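Local coordinates for protein vacuolar aminopeptidase 1 (Saccharomyces cerevisiae, PDB 5JGF) that removes N-terminal amino acids from peptides and proteins as a zinc aminopeptidase of the yeast vacuole, and serves as the major cargo of the cytoplasm-to-vacuole targeting pathway, at residues D[315-320]-D[329-334]; D[52-57]-D[71-76]; D[311-316]-D[421-426]; D[268-273]-D[290-295]. All coordinates share one frame; numbering follows the deposited sequence.

Contact 1: D[315-320]-D[329-334]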
loop_
_atom_site.group_PDB
_atom_site.type_symbol
_atom_site.label_atom_id
_atom_site.label_comp_id
_atom_site.label_asym_id
_atom_site.label_seq_id
_atom_site.Cartn_x
_atom_site.Cartn_y
_atom_site.Cartn_z
ATOM N N SER D 315 -4.052 42.057 -38.143
ATOM C CA SER D 315 -3.120 42.816 -38.970
ATOM C C SER D 315 -3.681 43.034 -40.372
ATOM O O SER D 315 -3.654 44.149 -40.894
ATOM C CB SER D 315 -1.782 42.083 -39.069
ATOM O OG SER D 315 -0.912 42.753 -39.966
ATOM N N VAL D 316 -4.177 41.962 -40.975
ATOM C CA VAL D 316 -4.751 42.021 -42.313
ATOM C C VAL D 316 -5.889 43.035 -42.379
ATOM O O VAL D 316 -5.943 43.858 -43.293
ATOM C CB VAL D 316 -5.280 40.633 -42.751
ATOM C CG1 VAL D 316 -6.158 40.765 -43.993
ATOM C CG2 VAL D 316 -4.110 39.701 -43.031
ATOM N N VAL D 317 -6.792 42.979 -41.407
ATOM C CA VAL D 317 -7.925 43.898 -41.387
ATOM C C VAL D 317 -7.500 45.350 -41.166
ATOM O O VAL D 317 -8.053 46.258 -41.791
ATOM C CB VAL D 317 -8.957 43.485 -40.313
ATOM C CG1 VAL D 317 -10.061 44.527 -40.213
ATOM C CG2 VAL D 317 -9.562 42.134 -40.679
ATOM N N GLU D 318 -6.523 45.578 -40.291
ATOM C CA GLU D 318 -6.065 46.941 -40.044
ATOM C C GLU D 318 -5.307 47.502 -41.245
ATOM O O GLU D 318 -5.584 48.618 -41.688
ATOM C CB GLU D 318 -5.177 47.010 -38.795
ATOM C CG GLU D 318 -4.454 48.350 -38.641
ATOM C CD GLU D 318 -3.913 48.587 -37.241
ATOM O OE1 GLU D 318 -3.554 47.605 -36.557
ATOM O OE2 GLU D 318 -3.833 49.763 -36.827
ATOM N N ARG D 319 -4.361 46.731 -41.773
ATOM C CA ARG D 319 -3.570 47.172 -42.919
ATOM C C ARG D 319 -4.443 47.403 -44.149
ATOM O O ARG D 319 -4.262 48.382 -44.879
ATOM C CB ARG D 319 -2.492 46.134 -43.250
ATOM C CG ARG D 319 -1.514 45.887 -42.115
ATOM C CD ARG D 319 -0.493 44.811 -42.451
ATOM N NE ARG D 319 0.429 45.233 -43.500
ATOM C CZ ARG D 319 1.661 44.759 -43.644
ATOM N NH1 ARG D 319 2.129 43.845 -42.801
ATOM N NH2 ARG D 319 2.431 45.202 -44.628
ATOM N N SER D 320 -5.386 46.495 -44.374
ATOM C CA SER D 320 -6.288 46.585 -45.517
ATOM C C SER D 320 -7.193 47.806 -45.433
ATOM O O SER D 320 -7.289 48.583 -46.386
ATOM C CB SER D 320 -7.141 45.316 -45.612
ATOM O OG SER D 320 -6.333 44.197 -45.927
ATOM N N VAL D 329 -10.815 54.515 -40.464
ATOM C CA VAL D 329 -11.710 53.387 -40.244
ATOM C C VAL D 329 -11.679 53.009 -38.770
ATOM O O VAL D 329 -10.612 52.798 -38.197
ATOM C CB VAL D 329 -11.298 52.164 -41.092
ATOM C CG1 VAL D 329 -12.178 50.967 -40.745
ATOM C CG2 VAL D 329 -11.429 52.497 -42.569
ATOM N N ASP D 330 -12.857 52.939 -38.162
ATOM C CA ASP D 330 -12.993 52.595 -36.752
ATOM C C ASP D 330 -12.984 51.073 -36.614
ATOM O O ASP D 330 -14.008 50.424 -36.808
ATOM C CB ASP D 330 -14.306 53.174 -36.215
ATOM C CG ASP D 330 -14.550 52.842 -34.752
ATOM O OD1 ASP D 330 -13.656 52.265 -34.098
ATOM O OD2 ASP D 330 -15.647 53.171 -34.256
ATOM N N LEU D 331 -11.825 50.516 -36.279
ATOM C CA LEU D 331 -11.669 49.072 -36.133
ATOM C C LEU D 331 -12.551 48.461 -35.047
ATOM O O LEU D 331 -12.892 47.278 -35.109
ATOM C CB LEU D 331 -10.201 48.733 -35.865
ATOM C CG LEU D 331 -9.229 49.084 -36.996
ATOM C CD1 LEU D 331 -7.797 48.839 -36.542
ATOM C CD2 LEU D 331 -9.555 48.256 -38.229
ATOM N N HIS D 332 -12.916 49.255 -34.047
ATOM C CA HIS D 332 -13.771 48.749 -32.982
ATOM C C HIS D 332 -15.160 48.519 -33.557
ATOM O O HIS D 332 -15.835 47.548 -33.216
ATOM C CB HIS D 332 -13.820 49.741 -31.820
ATOM C CG HIS D 332 -12.512 49.887 -31.109
ATOM N ND1 HIS D 332 -11.944 48.863 -30.381
ATOM C CD2 HIS D 332 -11.643 50.922 -31.041
ATOM C CE1 HIS D 332 -10.782 49.262 -29.897
ATOM N NE2 HIS D 332 -10.576 50.508 -30.282
ATOM N N THR D 333 -15.583 49.413 -34.443
ATOM C CA THR D 333 -16.884 49.278 -35.079
ATOM C C THR D 333 -16.850 48.083 -36.024
ATOM O O THR D 333 -17.822 47.339 -36.133
ATOM C CB THR D 333 -17.252 50.550 -35.871
ATOM O OG1 THR D 333 -17.507 51.616 -34.950
ATOM C CG2 THR D 333 -18.487 50.312 -36.726
ATOM N N VAL D 334 -15.718 47.901 -36.699
ATOM C CA VAL D 334 -15.550 46.791 -37.629
ATOM C C VAL D 334 -15.761 45.449 -36.926
ATOM O O VAL D 334 -16.597 44.645 -37.331
ATOM C CB VAL D 334 -14.138 46.797 -38.255
ATOM C CG1 VAL D 334 -13.916 45.522 -39.072
ATOM C CG2 VAL D 334 -13.965 48.035 -39.136
#
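E318 and L331 mark the closest backbone approach, with their CA atoms 7.2 Å apart. Here helix 312-324 meets the start of helix 331-336, which follows it in the chain. No hydrogen bond crosses between the two segments, so side chains make the contact. L331 points toward the other helix and carries the largest share. Its CD1 lies 3.9 Å from E318 CB, and the two side chains cross at about a right angle. E318 has CG anti to the backbone N (chi1 169°), and its extended chain keeps along L331 CD1 as far as the carboxylate. E318 OE1 is hydrogen-bonded to NE2 of H332 of a neighbouring subunit. V317 and V334 are buried and meet tip to tip, CG1 to CG1, at 4.1 Å. L331 CD2 adds a looser touch on V317 CG1 at 4.3 Å. D330 is the N-cap of the second helix. Its OD1 takes weak bonds from the N of H332 and of T333, while T333 OG1 donates to OD2 from above the carboxylate plane. Around this helix pair, V316 and S320 rest on F73 of strand 69-76, and V334 packs on loop residues A81 and V85.

Contact 2: D[52-57]-D[71-76]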
loop_
_atom_site.group_PDB
_atom_site.type_symbol
_atom_site.label_atom_id
_atom_site.label_comp_id
_atom_site.label_asym_id
_atom_site.label_seq_id
_atom_site.Cartn_x
_atom_site.Cartn_y
_atom_site.Cartn_z
ATOM N N ASP D 52 0.003 51.144 -51.348
ATOM C CA ASP D 52 -0.015 51.181 -52.809
ATOM C C ASP D 52 -0.359 49.856 -53.483
ATOM O O ASP D 52 -0.362 49.768 -54.715
ATOM C CB ASP D 52 1.329 51.676 -53.353
ATOM C CG ASP D 52 1.578 53.145 -53.059
ATOM O OD1 ASP D 52 0.600 53.882 -52.816
ATOM O OD2 ASP D 52 2.752 53.566 -53.086
ATOM N N SER D 53 -0.645 48.828 -52.692
ATOM C CA SER D 53 -0.986 47.524 -53.255
ATOM C C SER D 53 -2.488 47.294 -53.227
ATOM O O SER D 53 -3.027 46.543 -54.041
ATOM C CB SER D 53 -0.280 46.406 -52.485
ATOM O OG SER D 53 1.120 46.466 -52.683
ATOM N N ILE D 54 -3.159 47.939 -52.281
ATOM C CA ILE D 54 -4.601 47.817 -52.150
ATOM C C ILE D 54 -5.221 49.183 -52.425
ATOM O O ILE D 54 -4.952 50.145 -51.711
ATOM C CB ILE D 54 -4.993 47.351 -50.730
ATOM C CG1 ILE D 54 -4.416 45.956 -50.473
ATOM C CG2 ILE D 54 -6.505 47.340 -50.581
ATOM C CD1 ILE D 54 -4.660 45.441 -49.072
ATOM N N GLY D 55 -6.035 49.268 -53.471
ATOM C CA GLY D 55 -6.674 50.528 -53.807
ATOM C C GLY D 55 -8.123 50.570 -53.353
ATOM O O GLY D 55 -8.595 49.650 -52.686
ATOM N N GLU D 56 -8.841 51.632 -53.719
ATOM C CA GLU D 56 -10.235 51.759 -53.310
ATOM C C GLU D 56 -11.168 50.762 -53.986
ATOM O O GLU D 56 -12.306 50.596 -53.554
ATOM C CB GLU D 56 -10.737 53.188 -53.520
ATOM C CG GLU D 56 -10.313 53.837 -54.811
ATOM C CD GLU D 56 -10.720 55.298 -54.877
ATOM O OE1 GLU D 56 -10.957 55.797 -55.996
ATOM O OE2 GLU D 56 -10.791 55.945 -53.811
ATOM N N ASP D 57 -10.702 50.096 -55.039
ATOM C CA ASP D 57 -11.541 49.103 -55.711
ATOM C C ASP D 57 -11.526 47.800 -54.913
ATOM O O ASP D 57 -12.266 46.861 -55.218
ATOM C CB ASP D 57 -11.038 48.816 -57.125
ATOM C CG ASP D 57 -11.221 49.994 -58.071
ATOM O OD1 ASP D 57 -12.327 50.574 -58.099
ATOM O OD2 ASP D 57 -10.264 50.324 -58.803
ATOM N N SER D 71 -3.294 34.153 -44.761
ATOM C CA SER D 71 -4.573 34.843 -44.682
ATOM C C SER D 71 -4.991 35.269 -46.080
ATOM O O SER D 71 -4.279 36.019 -46.748
ATOM C CB SER D 71 -4.478 36.077 -43.786
ATOM O OG SER D 71 -5.739 36.724 -43.700
ATOM N N ALA D 72 -6.134 34.760 -46.525
ATOM C CA ALA D 72 -6.666 35.097 -47.838
ATOM C C ALA D 72 -7.892 35.949 -47.572
ATOM O O ALA D 72 -8.686 35.637 -46.682
ATOM C CB ALA D 72 -7.058 33.835 -48.591
ATOM N N PHE D 73 -8.051 37.032 -48.325
ATOM C CA PHE D 73 -9.202 37.885 -48.110
ATOM C C PHE D 73 -9.741 38.554 -49.365
ATOM O O PHE D 73 -9.033 38.719 -50.361
ATOM C CB PHE D 73 -8.887 38.936 -47.035
ATOM C CG PHE D 73 -7.674 39.785 -47.329
ATOM C CD1 PHE D 73 -7.818 41.091 -47.794
ATOM C CD2 PHE D 73 -6.390 39.297 -47.098
ATOM C CE1 PHE D 73 -6.699 41.902 -48.015
ATOM C CE2 PHE D 73 -5.267 40.099 -47.317
ATOM C CZ PHE D 73 -5.423 41.405 -47.775
ATOM N N ILE D 74 -11.018 38.908 -49.295
ATOM C CA ILE D 74 -11.724 39.564 -50.385
ATOM C C ILE D 74 -12.302 40.847 -49.802
ATOM O O ILE D 74 -13.090 40.805 -48.857
ATOM C CB ILE D 74 -12.875 38.685 -50.904
ATOM C CG1 ILE D 74 -12.350 37.286 -51.237
ATOM C CG2 ILE D 74 -13.506 39.326 -52.140
ATOM C CD1 ILE D 74 -13.442 36.288 -51.581
ATOM N N LEU D 75 -11.900 41.982 -50.364
ATOM C CA LEU D 75 -12.358 43.282 -49.890
ATOM C C LEU D 75 -13.169 43.985 -50.973
ATOM O O LEU D 75 -12.667 44.238 -52.068
ATOM C CB LEU D 75 -11.148 44.133 -49.497
ATOM C CG LEU D 75 -11.359 45.576 -49.025
ATOM C CD1 LEU D 75 -12.309 45.626 -47.834
ATOM C CD2 LEU D 75 -10.010 46.169 -48.656
ATOM N N GLY D 76 -14.421 44.297 -50.660
ATOM C CA GLY D 76 -15.284 44.950 -51.629
ATOM C C GLY D 76 -15.086 46.450 -51.717
ATOM O O GLY D 76 -14.835 47.116 -50.715
#
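I54 reaches over the hairpin of strands 58-65 and 69-76 and meets F73 and L75. The hairpin lies near one edge of the large mixed sheet of the catalytic fold, and segment 52-57 is the loop that leads into its first strand. I54 divides its branches between the two partners. CD1 comes up at the edge of the F73 ring, near the ring plane, 4.2 Å from CE1. It does not lie over a ring face. The CA-CB bond of F73 is not aimed at the loop, but the ring end swings nearer to it. The second branch, CG2, meets L75, and these two side chains cross at about a right angle. L75 points toward the loop. Its CG is anti to the backbone N (chi1 177°), which carries the end of the side chain out to the isoleucine. F73 and L75 lie two residues apart on one face of the strand, so a single isoleucine can span both. L75 also packs on F324 of helix 312-324, and F73 on F289 of strand 289-295. I54 itself also packs on L44. The backbones come closest at D57 and G76, CA to CA 6.9 Å. I54 CG2 lies 4.2 Å from L75 CD2.

Contact 3: D[311-316]-D[421-426]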
loop_
_atom_site.group_PDB
_atom_site.type_symbol
_atom_site.label_atom_id
_atom_site.label_comp_id
_atom_site.label_asym_id
_atom_site.label_seq_id
_atom_site.Cartn_x
_atom_site.Cartn_y
_atom_site.Cartn_z
ATOM N N GLY D 311 -1.786 37.369 -34.105
ATOM C CA GLY D 311 -2.597 38.401 -34.736
ATOM C C GLY D 311 -2.544 38.699 -36.226
ATOM O O GLY D 311 -2.755 39.848 -36.616
ATOM N N LEU D 312 -2.293 37.704 -37.070
ATOM C CA LEU D 312 -2.256 37.977 -38.507
ATOM C C LEU D 312 -3.615 38.480 -39.008
ATOM O O LEU D 312 -3.679 39.349 -39.878
ATOM C CB LEU D 312 -1.841 36.730 -39.290
ATOM C CG LEU D 312 -1.782 36.920 -40.814
ATOM C CD1 LEU D 312 -0.776 38.025 -41.157
ATOM C CD2 LEU D 312 -1.393 35.611 -41.487
ATOM N N LEU D 313 -4.697 37.935 -38.456
ATOM C CA LEU D 313 -6.041 38.346 -38.855
ATOM C C LEU D 313 -6.252 39.832 -38.594
ATOM O O LEU D 313 -6.662 40.578 -39.487
ATOM C CB LEU D 313 -7.095 37.551 -38.083
ATOM C CG LEU D 313 -8.540 38.039 -38.243
ATOM C CD1 LEU D 313 -9.005 37.839 -39.675
ATOM C CD2 LEU D 313 -9.440 37.278 -37.280
ATOM N N GLU D 314 -5.977 40.247 -37.361
ATOM C CA GLU D 314 -6.129 41.638 -36.961
ATOM C C GLU D 314 -5.249 42.536 -37.827
ATOM O O GLU D 314 -5.648 43.642 -38.199
ATOM C CB GLU D 314 -5.749 41.812 -35.482
ATOM C CG GLU D 314 -6.602 41.007 -34.491
ATOM C CD GLU D 314 -6.027 39.628 -34.174
ATOM O OE1 GLU D 314 -6.008 38.757 -35.063
ATOM O OE2 GLU D 314 -5.589 39.417 -33.024
ATOM N N SER D 315 -4.052 42.057 -38.143
ATOM C CA SER D 315 -3.120 42.816 -38.970
ATOM C C SER D 315 -3.681 43.034 -40.372
ATOM O O SER D 315 -3.654 44.149 -40.894
ATOM C CB SER D 315 -1.782 42.083 -39.069
ATOM O OG SER D 315 -0.912 42.753 -39.966
ATOM N N VAL D 316 -4.177 41.962 -40.975
ATOM C CA VAL D 316 -4.751 42.021 -42.313
ATOM C C VAL D 316 -5.889 43.035 -42.379
ATOM O O VAL D 316 -5.943 43.858 -43.293
ATOM C CB VAL D 316 -5.280 40.633 -42.751
ATOM C CG1 VAL D 316 -6.158 40.765 -43.993
ATOM C CG2 VAL D 316 -4.110 39.701 -43.031
ATOM N N SER D 421 -11.323 37.226 -28.013
ATOM C CA SER D 421 -10.772 38.177 -27.056
ATOM C C SER D 421 -9.910 39.236 -27.728
ATOM O O SER D 421 -9.969 40.414 -27.374
ATOM C CB SER D 421 -9.930 37.438 -26.009
ATOM O OG SER D 421 -10.714 36.476 -25.328
ATOM N N GLN D 422 -9.110 38.807 -28.696
ATOM C CA GLN D 422 -8.212 39.706 -29.407
ATOM C C GLN D 422 -8.945 40.718 -30.284
ATOM O O GLN D 422 -8.535 41.875 -30.377
ATOM C CB GLN D 422 -7.227 38.885 -30.244
ATOM C CG GLN D 422 -6.284 38.045 -29.378
ATOM C CD GLN D 422 -5.509 36.990 -30.150
ATOM O OE1 GLN D 422 -4.891 36.108 -29.548
ATOM N NE2 GLN D 422 -5.531 37.070 -31.479
ATOM N N THR D 423 -10.033 40.289 -30.914
ATOM C CA THR D 423 -10.796 41.175 -31.794
ATOM C C THR D 423 -11.992 41.837 -31.120
ATOM O O THR D 423 -12.337 42.980 -31.432
ATOM C CB THR D 423 -11.326 40.418 -33.025
ATOM O OG1 THR D 423 -12.233 39.394 -32.597
ATOM C CG2 THR D 423 -10.178 39.787 -33.812
ATOM N N GLY D 424 -12.625 41.115 -30.200
ATOM C CA GLY D 424 -13.803 41.636 -29.530
ATOM C C GLY D 424 -15.037 41.248 -30.333
ATOM O O GLY D 424 -16.155 41.645 -30.008
ATOM N N ALA D 425 -14.823 40.461 -31.385
ATOM C CA ALA D 425 -15.905 40.016 -32.260
ATOM C C ALA D 425 -16.540 38.708 -31.810
ATOM O O ALA D 425 -15.860 37.822 -31.295
ATOM C CB ALA D 425 -15.388 39.859 -33.689
ATOM N N ARG D 426 -17.849 38.595 -32.009
ATOM C CA ARG D 426 -18.564 37.376 -31.658
ATOM C C ARG D 426 -17.924 36.248 -32.461
ATOM O O ARG D 426 -17.794 36.328 -33.688
ATOM C CB ARG D 426 -20.048 37.519 -31.997
ATOM C CG ARG D 426 -20.855 36.249 -31.811
ATOM C CD ARG D 426 -22.335 36.559 -31.666
ATOM N NE ARG D 426 -22.681 36.979 -30.308
ATOM C CZ ARG D 426 -23.298 38.118 -30.008
ATOM N NH1 ARG D 426 -23.580 38.407 -28.747
ATOM N NH2 ARG D 426 -23.622 38.979 -30.968
#
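The first turn of helix 312-324 meets the C-terminal end of helix 416-423 here, through E314 on one side and Q422 and T423 on the other. Both helices pack on the large mixed sheet. One hydrogen bond crosses: Q422 NE2 donates to E314 OE2 at 2.8 Å. It is bent, with an angle of 136° at the hydrogen. OE2 is met on its syn side, somewhat out of the carboxylate plane, and the carboxylate and amide planes are 24° apart. The E314 chain bends at chi2 (91°), which turns the acid toward the amide. Q422 NE2 also donates to A308 O, so two oxygens fix the turn of the amide. Beside the polar pair, E314 CG packs on T423 CG2 at 3.8 Å. L313 CD2 reaches the same methyl at 4.3 Å. If E314 were an alanine, Q422 NE2 is likely to lose one of its two acceptors and T423 CG2 part of its cover. T423 OG1 bonds to L419 O and accepts from A425 N at 3.1 Å. G424 O is held by R305 of a neighbouring subunit. The OG1 to A425 N bond makes an ST turn. This turn and G424, at positive phi, lie where the chain leaves the helix for strand 426-434, a helix-to-strand passage of the alpha/beta/alpha fold of zinc exopeptidases.

Contact 4: D[268-273]-D[290-295]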
loop_
_atom_site.group_PDB
_atom_site.type_symbol
_atom_site.label_atom_id
_atom_site.label_comp_id
_atom_site.label_asym_id
_atom_site.label_seq_id
_atom_site.Cartn_x
_atom_site.Cartn_y
_atom_site.Cartn_z
ATOM N N PHE D 268 -9.019 22.900 -45.383
ATOM C CA PHE D 268 -9.284 22.614 -46.794
ATOM C C PHE D 268 -10.719 23.000 -47.161
ATOM O O PHE D 268 -10.953 23.696 -48.155
ATOM C CB PHE D 268 -9.070 21.124 -47.072
ATOM C CG PHE D 268 -9.296 20.726 -48.507
ATOM C CD1 PHE D 268 -8.277 20.852 -49.449
ATOM C CD2 PHE D 268 -10.526 20.210 -48.914
ATOM C CE1 PHE D 268 -8.478 20.466 -50.780
ATOM C CE2 PHE D 268 -10.738 19.823 -50.241
ATOM C CZ PHE D 268 -9.711 19.950 -51.174
ATOM N N ALA D 269 -11.677 22.547 -46.356
ATOM C CA ALA D 269 -13.081 22.849 -46.611
ATOM C C ALA D 269 -13.339 24.355 -46.621
ATOM O O ALA D 269 -14.083 24.855 -47.465
ATOM C CB ALA D 269 -13.966 22.176 -45.564
ATOM N N ALA D 270 -12.729 25.076 -45.684
ATOM C CA ALA D 270 -12.917 26.523 -45.617
ATOM C C ALA D 270 -12.303 27.239 -46.820
ATOM O O ALA D 270 -12.922 28.143 -47.388
ATOM C CB ALA D 270 -12.329 27.075 -44.317
ATOM N N MET D 271 -11.094 26.845 -47.211
ATOM C CA MET D 271 -10.433 27.478 -48.353
ATOM C C MET D 271 -11.164 27.199 -49.663
ATOM O O MET D 271 -11.316 28.093 -50.500
ATOM C CB MET D 271 -8.981 27.010 -48.479
ATOM C CG MET D 271 -8.019 27.649 -47.489
ATOM S SD MET D 271 -8.002 29.470 -47.533
ATOM C CE MET D 271 -7.871 29.782 -49.218
ATOM N N ILE D 272 -11.613 25.963 -49.849
ATOM C CA ILE D 272 -12.333 25.614 -51.066
ATOM C C ILE D 272 -13.627 26.417 -51.110
ATOM O O ILE D 272 -14.027 26.915 -52.162
ATOM C CB ILE D 272 -12.650 24.101 -51.121
ATOM C CG1 ILE D 272 -11.347 23.305 -51.252
ATOM C CG2 ILE D 272 -13.574 23.792 -52.292
ATOM C CD1 ILE D 272 -10.538 23.633 -52.495
ATOM N N ALA D 273 -14.278 26.557 -49.961
ATOM C CA ALA D 273 -15.515 27.321 -49.896
ATOM C C ALA D 273 -15.242 28.772 -50.288
ATOM O O ALA D 273 -16.014 29.377 -51.035
ATOM C CB ALA D 273 -16.100 27.259 -48.495
ATOM N N SER D 290 -14.334 39.565 -46.565
ATOM C CA SER D 290 -14.336 38.152 -46.180
ATOM C C SER D 290 -12.923 37.600 -46.099
ATOM O O SER D 290 -12.039 38.028 -46.837
ATOM C CB SER D 290 -15.126 37.333 -47.208
ATOM O OG SER D 290 -16.433 37.849 -47.387
ATOM N N THR D 291 -12.705 36.640 -45.206
ATOM C CA THR D 291 -11.379 36.060 -45.081
ATOM C C THR D 291 -11.344 34.685 -44.443
ATOM O O THR D 291 -12.190 34.339 -43.622
ATOM C CB THR D 291 -10.434 36.960 -44.244
ATOM O OG1 THR D 291 -9.186 36.281 -44.040
ATOM C CG2 THR D 291 -11.038 37.265 -42.881
ATOM N N VAL D 292 -10.360 33.903 -44.864
ATOM C CA VAL D 292 -10.098 32.602 -44.280
ATOM C C VAL D 292 -8.646 32.772 -43.862
ATOM O O VAL D 292 -7.780 33.041 -44.696
ATOM C CB VAL D 292 -10.183 31.441 -45.284
ATOM C CG1 VAL D 292 -9.594 30.174 -44.645
ATOM C CG2 VAL D 292 -11.629 31.188 -45.671
ATOM N N THR D 293 -8.383 32.666 -42.568
ATOM C CA THR D 293 -7.028 32.798 -42.076
ATOM C C THR D 293 -6.637 31.461 -41.462
ATOM O O THR D 293 -7.372 30.905 -40.644
ATOM C CB THR D 293 -6.924 33.945 -41.057
ATOM O OG1 THR D 293 -7.254 35.181 -41.714
ATOM C CG2 THR D 293 -5.511 34.048 -40.499
ATOM N N LEU D 294 -5.486 30.953 -41.899
ATOM C CA LEU D 294 -4.955 29.663 -41.471
ATOM C C LEU D 294 -3.753 29.868 -40.558
ATOM O O LEU D 294 -2.770 30.508 -40.943
ATOM C CB LEU D 294 -4.548 28.854 -42.702
ATOM C CG LEU D 294 -5.645 28.734 -43.766
ATOM C CD1 LEU D 294 -5.109 27.965 -44.965
ATOM C CD2 LEU D 294 -6.869 28.041 -43.178
ATOM N N TYR D 295 -3.835 29.306 -39.356
ATOM C CA TYR D 295 -2.785 29.453 -38.354
ATOM C C TYR D 295 -1.908 28.231 -38.129
ATOM O O TYR D 295 -2.322 27.090 -38.343
ATOM C CB TYR D 295 -3.415 29.836 -37.013
ATOM C CG TYR D 295 -4.189 31.132 -37.043
ATOM C CD1 TYR D 295 -3.532 32.359 -36.954
ATOM C CD2 TYR D 295 -5.578 31.132 -37.170
ATOM C CE1 TYR D 295 -4.243 33.556 -36.986
ATOM C CE2 TYR D 295 -6.298 32.323 -37.208
ATOM C CZ TYR D 295 -5.625 33.528 -37.114
ATOM O OH TYR D 295 -6.336 34.706 -37.148
#
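M271 and V292 lead the apolar contacts between helix 268-273 and strand 290-295. The M271 sulfur sits close to one valine methyl, SD to V292 CG1 3.4 Å. The M271 chain bends at chi2 (-56°), which sets SD against V292. M271 CG touches L294, two residues further along the strand, with CD1 3.9 Å away. A270 adds a smaller touch, CB to V292 CG1 at 4.1 Å. A leaner contact involves the backbone: V292 CG2 lies 3.7 Å from A270 O. The segment axes approach to 8.9 Å and run nearly antiparallel, at 151°. Helix 261-278 thus leads back to strand 289-295, which lies parallel and next to strand 86-91. This is a beta-alpha-beta crossover, with the strands of the six-stranded antiparallel sheet, among others, inserted between strand 86-91 and the helix. M271 also packs on F32 and L36 of helix 25-38, so its side chain fills the joint of two helices and the sheet. Shortening M271 to an alanine is likely to open a gap beside V292 CG1 and L294 CD1 and leave F32 and L36 with less to pack on. No hydrogen bond joins helix and strand. T293 points away from the helix, and its OG1 bonds to S71 OG. T291 OG1 bonds to A72 O.

From the N terminus, contact 2 comes first and closes the loop that holds strand 58-65 and the hairpin turn. Contact 4 follows and closes the connection from helix 261-278 to strand 289-295. Strands 69-76 and 289-295 are neighbours in the large sheet, where I74 N and S290 O are probably bonded. Contacts 1 and 3 then set out from one helix, 312-324, and share S315 and V316. Contact 1 closes a small loop to the next helix. Starting from the same helix, contact 3 closes a much longer loop, to helix 416-423. L312 of contact 3 packs on S71 of contact 2, and L313 packs on Y295 of contact 4.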